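Local coordinates for protein AopB (Aeromonas hydrophila, PDB 3WXX) that probably inserts into host membranes as a translocator of the type III secretion system, and is held here in complex with its chaperone AcrH, at residues V190-I195 with S202-A207. Residues are numbered along the deposited sequence; the frame is centred on the assembly and turned at random.
Sequences VAIVSI and SAASTA
I195 lays its CG2 methyl over one face of the peptide group that joins A203 to A204, with CG2 3.7 Å from A204 N and 3.9 Å from A203 C. The CB of A203, at 3.9 Å from I195 CG2, borders the same methyl. A second flat group is the I192 carbonyl: the A204 methyl comes at its oxygen end, tilted out of the carbonyl plane, with A204 CB 3.5 Å from I192 O. That methyl also reaches the I192 side chain, A204 CB lying 4.1 Å from I192 CG2. I192 CG2 in turn stands well out of the plane of the A204 carbonyl, 4.0 Å from A204 O. In both isoleucines CG1 lies beside the backbone N (chi1 -64° in I195), which leaves CG2 anti to that N and turned to the alanines.

No hydrogen bond crosses the contact; it is held by van der Waals packing of branched side chains against alanines, whose small methyls are consistent with the 8.3 Å approach of the two segment axes. At 152° the two run nearly antiparallel, the geometry of a helical hairpin closed by a short turn between helices 179-198 and 201-217. A predicted transmembrane region spans the turn and much of the first helix, consistent with the membrane-hairpin character of this translocator. Helix 126-151 covers the pair through V141, V145 and M148, helix 24-42 packs on V193 and S194, and E6 of the AcrH chain packs on A203 and hydrogen-bonds T206 OG1, joining the second helix to the chaperone.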
loop_
_atom_site.group_PDB
_atom_site.type_symbol
_atom_site.label_atom_id
_atom_site.label_comp_id
_atom_site.label_asym_id
_atom_site.label_seq_id
_atom_site.Cartn_x
_atom_site.Cartn_y
_atom_site.Cartn_z
ATOM N N VAL B 190 -2.771 14.833 -1.877
ATOM C CA VAL B 190 -2.420 14.898 -0.432
ATOM C C VAL B 190 -1.080 14.148 -0.200
ATOM O O VAL B 190 -0.170 14.668 0.477
ATOM C CB VAL B 190 -3.563 14.463 0.559
ATOM C CG1 VAL B 190 -4.957 14.589 -0.049
ATOM C CG2 VAL B 190 -3.357 13.041 1.056
ATOM N N ALA B 191 -0.959 12.952 -0.799
ATOM C CA ALA B 191 0.274 12.144 -0.695
ATOM C C ALA B 191 1.524 12.918 -1.112
ATOM O O ALA B 191 2.546 12.869 -0.419
ATOM C CB ALA B 191 0.153 10.856 -1.514
ATOM N N ILE B 192 1.440 13.622 -2.251
ATOM C CA ILE B 192 2.557 14.474 -2.711
ATOM C C ILE B 192 2.968 15.495 -1.666
ATOM O O ILE B 192 4.162 15.701 -1.413
ATOM C CB ILE B 192 2.248 15.230 -4.014
ATOM C CG1 ILE B 192 2.402 14.290 -5.199
ATOM C CG2 ILE B 192 3.263 16.317 -4.239
ATOM C CD1 ILE B 192 1.135 13.590 -5.566
ATOM N N VAL B 193 1.974 16.139 -1.070
ATOM C CA VAL B 193 2.267 17.128 -0.061
ATOM C C VAL B 193 2.943 16.405 1.093
ATOM O O VAL B 193 4.029 16.797 1.539
ATOM C CB VAL B 193 0.991 17.858 0.405
ATOM C CG1 VAL B 193 1.303 18.793 1.557
ATOM C CG2 VAL B 193 0.369 18.639 -0.745
ATOM N N SER B 194 2.291 15.347 1.572
ATOM C CA SER B 194 2.832 14.561 2.688
ATOM C C SER B 194 4.282 14.182 2.407
ATOM O O SER B 194 5.099 14.237 3.321
ATOM C CB SER B 194 1.993 13.306 2.942
ATOM O OG SER B 194 0.652 13.479 2.480
ATOM N N ILE B 195 4.607 13.772 1.166
ATOM C CA ILE B 195 6.006 13.426 0.836
ATOM C C ILE B 195 6.860 14.666 0.998
ATOM O O ILE B 195 7.898 14.626 1.652
ATOM C CB ILE B 195 6.215 12.873 -0.597
ATOM C CG1 ILE B 195 5.508 11.530 -0.840
ATOM C CG2 ILE B 195 7.693 12.665 -0.884
ATOM C CD1 ILE B 195 6.082 10.358 -0.075
ATOM N N SER B 202 12.202 17.930 -3.413
ATOM C CA SER B 202 12.594 17.308 -4.660
ATOM C C SER B 202 12.013 15.886 -4.694
ATOM O O SER B 202 11.662 15.393 -5.763
ATOM C CB SER B 202 14.124 17.343 -4.893
ATOM O OG SER B 202 14.860 17.033 -3.729
ATOM N N ALA B 203 11.893 15.249 -3.526
ATOM C CA ALA B 203 11.278 13.928 -3.429
ATOM C C ALA B 203 9.822 13.985 -3.866
ATOM O O ALA B 203 9.339 13.120 -4.625
ATOM C CB ALA B 203 11.383 13.389 -2.018
ATOM N N ALA B 204 9.133 15.018 -3.404
ATOM C CA ALA B 204 7.737 15.240 -3.766
ATOM C C ALA B 204 7.596 15.510 -5.252
ATOM O O ALA B 204 6.662 15.064 -5.908
ATOM C CB ALA B 204 7.188 16.426 -2.986
ATOM N N SER B 205 8.558 16.248 -5.765
ATOM C CA SER B 205 8.557 16.626 -7.146
ATOM C C SER B 205 8.732 15.392 -8.035
ATOM O O SER B 205 7.987 15.217 -9.010
ATOM C CB SER B 205 9.675 17.630 -7.390
ATOM O OG SER B 205 9.805 17.923 -8.761
ATOM N N THR B 206 9.739 14.576 -7.707
ATOM C CA THR B 206 9.958 13.270 -8.344
ATOM C C THR B 206 8.729 12.381 -8.215
ATOM O O THR B 206 8.350 11.675 -9.157
ATOM C CB THR B 206 11.147 12.544 -7.694
ATOM O OG1 THR B 206 12.335 13.289 -7.914
ATOM C CG2 THR B 206 11.377 11.171 -8.293
ATOM N N ALA B 207 8.130 12.389 -7.028
ATOM C CA ALA B 207 6.945 11.595 -6.782
ATOM C C ALA B 207 5.827 12.039 -7.720
ATOM O O ALA B 207 5.086 11.201 -8.260
ATOM C CB ALA B 207 6.531 11.699 -5.319
#